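PDB 1E9R: conjugal transfer protein TRWB from Escherichia coli, which probably couples the relaxosome to the conjugative transfer machinery as a hexameric, ring-forming P-loop NTPase, in an arrangement resembling ring helicases and F1-ATPase. Local coordinates for residues B[118-123]-B[230-235]; B[257-262]-B[289-294]. All blocks are in the same frame, centred on the assembly; numbering follows the deposited sequence.

Overall arrangement
Past the edge strand 103-105, the chain enters a loop whose segment 118-123 waits for a partner over a hundred residues on. The intervening chain is largely helical and holds no strand. Interaction 1 closes that long excursion where 230-235 begins helix 231-236, just before strand 243-247. Helix 252-269 follows and supplies 257-262; after strand 281-285 the chain returns in a loop, and 289-294 closes the much shorter interaction 2. The two closures run in series, neither nested nor crossed. Their centres lie about 18 Å apart, yet they meet on helix 252-269, where I231 of interaction 1 packs on W262 of interaction 2.

Interaction 1: residues B[118-123]-B[230-235]; sequences FNEIRN and SIRSWL
R122 lays its guanidinium flat over that of R232, with centres 4.3 Å apart and planes only 8° from parallel. The two side chains come tip to tip from opposite segments, and CG of R122 also sits over the face of the R232 group, toward its rim. The like charges are probably offset by acids: E236 takes R122 NH2 and D126 takes R232 NH1, each in a salt bridge. R232 reaches the stack by a bend at chi3 (71°), which also brings NH1 to E120 O at 2.8 Å, nearly along the C=O axis and close to the guanidinium plane.

E120 turns its carboxylate, through a bend at chi2, onto the start of helix 231-236. Its OE2 takes I231 N on the syn lone pair at 2.8 Å, and W115 NE1 gives that oxygen a further bond. OE1 accepts twice, from S230 OG at 2.8 Å and from R232 N at 3.1 Å, both donors standing above the carboxylate plane. S230 is the N-cap: OG, anti to its own backbone N, receives S233 N at 3.2 Å while donating to E120 OE1. Water 1 joins R122 NE to S230 OG, and water 2 joins N123 ND2 to R232 NH2.

The first-turn amides of I231, R232 and S233 are thus all satisfied by side chains, two of them by a glutamate from a loop over a hundred residues earlier. A negative carboxylate at the positive end of the helix dipole, with the arginines close by, would probably stay ionised although E120 is buried.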
loop_
_atom_site.group_PDB
_atom_site.type_symbol
_atom_site.label_atom_id
_atom_site.label_comp_id
_atom_site.label_asym_id
_atom_site.label_seq_id
_atom_site.Cartn_x
_atom_site.Cartn_y
_atom_site.Cartn_z
ATOM N N PHE B 118 39.705 9.757 -6.716
ATOM C CA PHE B 118 40.709 9.220 -7.631
ATOM C C PHE B 118 41.802 8.479 -6.858
ATOM O O PHE B 118 42.350 7.481 -7.331
ATOM C CB PHE B 118 41.359 10.336 -8.462
ATOM C CG PHE B 118 40.545 10.773 -9.648
ATOM C CD1 PHE B 118 40.511 10.003 -10.802
ATOM C CD2 PHE B 118 39.809 11.954 -9.613
ATOM C CE1 PHE B 118 39.750 10.398 -11.915
ATOM C CE2 PHE B 118 39.045 12.361 -10.720
ATOM C CZ PHE B 118 39.017 11.579 -11.875
ATOM N N ASN B 119 42.103 8.975 -5.662
ATOM C CA ASN B 119 43.145 8.398 -4.818
ATOM C C ASN B 119 42.880 6.973 -4.344
ATOM O O ASN B 119 43.780 6.343 -3.783
ATOM C CB ASN B 119 43.380 9.273 -3.578
ATOM C CG ASN B 119 43.665 10.730 -3.925
ATOM O OD1 ASN B 119 44.081 11.047 -5.036
ATOM N ND2 ASN B 119 43.452 11.622 -2.959
ATOM N N GLU B 120 41.667 6.462 -4.558
ATOM C CA GLU B 120 41.335 5.115 -4.092
ATOM C C GLU B 120 41.320 4.075 -5.194
ATOM O O GLU B 120 41.113 2.886 -4.942
ATOM C CB GLU B 120 39.975 5.118 -3.399
ATOM C CG GLU B 120 39.756 6.259 -2.411
ATOM C CD GLU B 120 40.766 6.292 -1.274
ATOM O OE1 GLU B 120 41.566 5.349 -1.128
ATOM O OE2 GLU B 120 40.750 7.274 -0.508
ATOM N N ILE B 121 41.551 4.511 -6.422
ATOM C CA ILE B 121 41.526 3.585 -7.534
ATOM C C ILE B 121 42.823 2.793 -7.620
ATOM O O ILE B 121 43.902 3.371 -7.753
ATOM C CB ILE B 121 41.289 4.343 -8.862
ATOM C CG1 ILE B 121 40.103 5.303 -8.713
ATOM C CG2 ILE B 121 41.036 3.352 -9.996
ATOM C CD1 ILE B 121 38.768 4.625 -8.461
ATOM N N ARG B 122 42.722 1.471 -7.515
ATOM C CA ARG B 122 43.898 0.609 -7.629
ATOM C C ARG B 122 43.719 -0.240 -8.886
ATOM O O ARG B 122 44.568 -0.242 -9.771
ATOM C CB ARG B 122 44.033 -0.329 -6.427
ATOM C CG ARG B 122 44.117 0.331 -5.065
ATOM C CD ARG B 122 45.469 0.918 -4.778
ATOM N NE ARG B 122 45.553 1.382 -3.395
ATOM C CZ ARG B 122 45.655 0.588 -2.330
ATOM N NH1 ARG B 122 45.685 -0.730 -2.479
ATOM N NH2 ARG B 122 45.743 1.116 -1.114
ATOM N N ASN B 123 42.602 -0.958 -8.958
ATOM C CA ASN B 123 42.306 -1.817 -10.102
ATOM C C ASN B 123 41.131 -1.295 -10.918
ATOM O O ASN B 123 40.423 -0.380 -10.499
ATOM C CB ASN B 123 42.000 -3.229 -9.622
ATOM C CG ASN B 123 43.137 -3.819 -8.835
ATOM O OD1 ASN B 123 44.179 -4.144 -9.390
ATOM N ND2 ASN B 123 42.952 -3.946 -7.527
ATOM N N SER B 230 45.027 8.846 0.699
ATOM C CA SER B 230 44.206 7.697 0.313
ATOM C C SER B 230 43.699 6.976 1.550
ATOM O O SER B 230 44.490 6.507 2.367
ATOM C CB SER B 230 45.008 6.710 -0.535
ATOM O OG SER B 230 44.288 5.502 -0.720
ATOM N N ILE B 231 42.377 6.893 1.690
ATOM C CA ILE B 231 41.785 6.216 2.831
ATOM C C ILE B 231 42.213 4.746 2.833
ATOM O O ILE B 231 42.437 4.169 3.893
ATOM C CB ILE B 231 40.248 6.314 2.796
ATOM C CG1 ILE B 231 39.819 7.773 2.977
ATOM C CG2 ILE B 231 39.642 5.445 3.888
ATOM C CD1 ILE B 231 38.337 8.007 2.787
ATOM N N ARG B 232 42.344 4.153 1.646
ATOM C CA ARG B 232 42.755 2.755 1.525
ATOM C C ARG B 232 44.156 2.561 2.083
ATOM O O ARG B 232 44.412 1.640 2.865
ATOM C CB ARG B 232 42.746 2.312 0.063
ATOM C CG ARG B 232 41.388 2.329 -0.564
ATOM C CD ARG B 232 41.419 1.752 -1.959
ATOM N NE ARG B 232 41.639 0.315 -1.968
ATOM C CZ ARG B 232 41.572 -0.428 -3.066
ATOM N NH1 ARG B 232 41.295 0.140 -4.231
ATOM N NH2 ARG B 232 41.770 -1.738 -3.002
ATOM N N SER B 233 45.068 3.430 1.656
ATOM C CA SER B 233 46.454 3.377 2.104
ATOM C C SER B 233 46.518 3.652 3.603
ATOM O O SER B 233 47.295 3.027 4.321
ATOM C CB SER B 233 47.291 4.407 1.346
ATOM O OG SER B 233 47.296 4.129 -0.044
ATOM N N TRP B 234 45.702 4.588 4.071
ATOM C CA TRP B 234 45.664 4.917 5.482
ATOM C C TRP B 234 45.259 3.685 6.308
ATOM O O TRP B 234 45.851 3.392 7.350
ATOM C CB TRP B 234 44.663 6.042 5.724
ATOM C CG TRP B 234 44.482 6.370 7.167
ATOM C CD1 TRP B 234 45.338 7.075 7.961
ATOM C CD2 TRP B 234 43.390 5.971 8.009
ATOM N NE1 TRP B 234 44.851 7.142 9.245
ATOM C CE2 TRP B 234 43.656 6.474 9.304
ATOM C CE3 TRP B 234 42.213 5.237 7.797
ATOM C CZ2 TRP B 234 42.785 6.267 10.385
ATOM C CZ3 TRP B 234 41.345 5.029 8.874
ATOM C CH2 TRP B 234 41.640 5.544 10.152
ATOM N N LEU B 235 44.244 2.964 5.848
ATOM C CA LEU B 235 43.786 1.784 6.570
ATOM C C LEU B 235 44.888 0.754 6.694
ATOM O O LEU B 235 45.032 0.099 7.725
ATOM C CB LEU B 235 42.581 1.158 5.866
ATOM C CG LEU B 235 41.263 1.923 5.998
ATOM C CD1 LEU B 235 40.201 1.283 5.122
ATOM C CD2 LEU B 235 40.829 1.931 7.446
HETATM O O HOH W 1 45.144 3.799 -2.961
HETATM O O HOH W 2 41.355 -2.859 -5.694
#

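Interaction 2: residues B[257-262]-B[289-294]; sequences PLISAW and ASLEKL
P257 opens the segment at a kink in helix 252-269, where the amide positions of 257 and 258 lack bonds to the preceding turn. Its CB is directed away from 289-294 overall, yet still touches E292 OE2 at 3.7 Å. That oxygen has its main partner in K217, with which it forms a salt bridge. One residue past L258, I259 offers CG2, anti to its backbone N, to CD2 of L291 at 3.8 Å; the two side chains cross at about a right angle. I259 also leans on I245 and W247 of strand 243-247, so it fills the layer between sheet and loop.

S260 carries the centre of the contact. Its OG, anti to the carbonyl carbon (chi1 -64°), faces the loop and accepts E292 N at 2.8 Å along a nearly straight N-H (166°). The same hydroxyl bonds to R256 O one turn back. CB and CG of E292 lie against this OG, and L294 brings CD2 to within 3.6 Å of S260 O, with S260 CB beside it. An alanine here would lose the hydroxyl and would probably leave the E292 amide without this acceptor, loosening the loop from the helix.

Farther along, W262 meets W115 edge to face. Helix 252-269 links strand 243-247 to the parallel strand 281-285, with strand 83-89 between them in the sheet, and grips the loop that leaves the second strand's C-terminal end: the beta-alpha-beta crossover arrangement of the RecA-like P-loop NTPase core.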
loop_
_atom_site.group_PDB
_atom_site.type_symbol
_atom_site.label_atom_id
_atom_site.label_comp_id
_atom_site.label_asym_id
_atom_site.label_seq_id
_atom_site.Cartn_x
_atom_site.Cartn_y
_atom_site.Cartn_z
ATOM N N PRO B 257 26.343 14.226 1.118
ATOM C CA PRO B 257 26.902 13.269 0.154
ATOM C C PRO B 257 28.412 12.985 0.262
ATOM O O PRO B 257 28.850 11.856 0.030
ATOM C CB PRO B 257 26.496 13.860 -1.205
ATOM C CG PRO B 257 26.277 15.288 -0.926
ATOM C CD PRO B 257 25.615 15.296 0.421
ATOM N N LEU B 258 29.203 14.000 0.616
ATOM C CA LEU B 258 30.655 13.836 0.759
ATOM C C LEU B 258 30.977 12.934 1.942
ATOM O O LEU B 258 31.750 11.989 1.810
ATOM C CB LEU B 258 31.355 15.184 0.980
ATOM C CG LEU B 258 32.749 15.317 0.336
ATOM C CD1 LEU B 258 33.548 16.391 1.055
ATOM C CD2 LEU B 258 33.490 13.994 0.382
ATOM N N ILE B 259 30.385 13.244 3.096
ATOM C CA ILE B 259 30.590 12.466 4.312
ATOM C C ILE B 259 30.115 11.034 4.051
ATOM O O ILE B 259 30.810 10.068 4.388
ATOM C CB ILE B 259 29.823 13.093 5.504
ATOM C CG1 ILE B 259 30.373 14.492 5.801
ATOM C CG2 ILE B 259 29.989 12.246 6.744
ATOM C CD1 ILE B 259 29.412 15.378 6.604
ATOM N N SER B 260 28.943 10.895 3.433
ATOM C CA SER B 260 28.426 9.570 3.094
ATOM C C SER B 260 29.448 8.863 2.201
ATOM O O SER B 260 29.684 7.671 2.339
ATOM C CB SER B 260 27.088 9.670 2.349
ATOM O OG SER B 260 26.093 10.246 3.170
ATOM N N ALA B 261 30.052 9.595 1.280
ATOM C CA ALA B 261 31.042 8.994 0.406
ATOM C C ALA B 261 32.208 8.443 1.220
ATOM O O ALA B 261 32.658 7.316 1.001
ATOM C CB ALA B 261 31.555 10.024 -0.591
ATOM N N TRP B 262 32.707 9.238 2.158
ATOM C CA TRP B 262 33.834 8.797 2.958
ATOM C C TRP B 262 33.496 7.559 3.766
ATOM O O TRP B 262 34.232 6.563 3.733
ATOM C CB TRP B 262 34.326 9.920 3.883
ATOM C CG TRP B 262 35.085 11.007 3.150
ATOM C CD1 TRP B 262 35.873 10.854 2.040
ATOM C CD2 TRP B 262 35.126 12.399 3.482
ATOM N NE1 TRP B 262 36.395 12.064 1.662
ATOM C CE2 TRP B 262 35.953 13.031 2.527
ATOM C CE3 TRP B 262 34.543 13.176 4.491
ATOM C CZ2 TRP B 262 36.212 14.411 2.551
ATOM C CZ3 TRP B 262 34.800 14.553 4.515
ATOM C CH2 TRP B 262 35.628 15.152 3.548
ATOM N N ALA B 289 20.945 7.424 10.289
ATOM C CA ALA B 289 19.946 7.939 9.352
ATOM C C ALA B 289 20.211 9.345 8.777
ATOM O O ALA B 289 19.409 9.851 7.998
ATOM C CB ALA B 289 18.562 7.892 10.000
ATOM N N SER B 290 21.326 9.967 9.157
ATOM C CA SER B 290 21.687 11.294 8.652
ATOM C C SER B 290 22.539 11.179 7.409
ATOM O O SER B 290 22.685 12.145 6.657
ATOM C CB SER B 290 22.461 12.096 9.692
ATOM O OG SER B 290 21.569 12.639 10.641
ATOM N N LEU B 291 23.118 10.002 7.213
ATOM C CA LEU B 291 23.939 9.747 6.047
ATOM C C LEU B 291 22.999 9.306 4.932
ATOM O O LEU B 291 21.815 9.095 5.176
ATOM C CB LEU B 291 24.949 8.635 6.343
ATOM C CG LEU B 291 26.000 8.876 7.436
ATOM C CD1 LEU B 291 26.876 7.654 7.565
ATOM C CD2 LEU B 291 26.850 10.078 7.097
ATOM N N GLU B 292 23.504 9.189 3.709
ATOM C CA GLU B 292 22.656 8.733 2.612
ATOM C C GLU B 292 22.519 7.213 2.711
ATOM O O GLU B 292 23.088 6.581 3.617
ATOM C CB GLU B 292 23.258 9.108 1.246
ATOM C CG GLU B 292 23.369 10.607 0.993
ATOM C CD GLU B 292 22.924 11.020 -0.412
ATOM O OE1 GLU B 292 22.301 10.198 -1.120
ATOM O OE2 GLU B 292 23.187 12.180 -0.805
ATOM N N LYS B 293 21.759 6.622 1.793
ATOM C CA LYS B 293 21.595 5.179 1.787
ATOM C C LYS B 293 22.911 4.589 1.277
ATOM O O LYS B 293 23.140 4.514 0.069
ATOM C CB LYS B 293 20.439 4.804 0.867
ATOM C CG LYS B 293 20.184 3.324 0.757
ATOM C CD LYS B 293 18.919 3.055 -0.020
ATOM C CE LYS B 293 18.655 1.565 -0.137
ATOM N NZ LYS B 293 17.296 1.324 -0.702
ATOM N N LEU B 294 23.780 4.188 2.203
ATOM C CA LEU B 294 25.088 3.634 1.850
ATOM C C LEU B 294 25.024 2.302 1.114
ATOM O O LEU B 294 24.247 1.419 1.462
ATOM C CB LEU B 294 25.951 3.501 3.107
ATOM C CG LEU B 294 26.057 4.791 3.919
ATOM C CD1 LEU B 294 26.967 4.566 5.108
ATOM C CD2 LEU B 294 26.598 5.911 3.055
#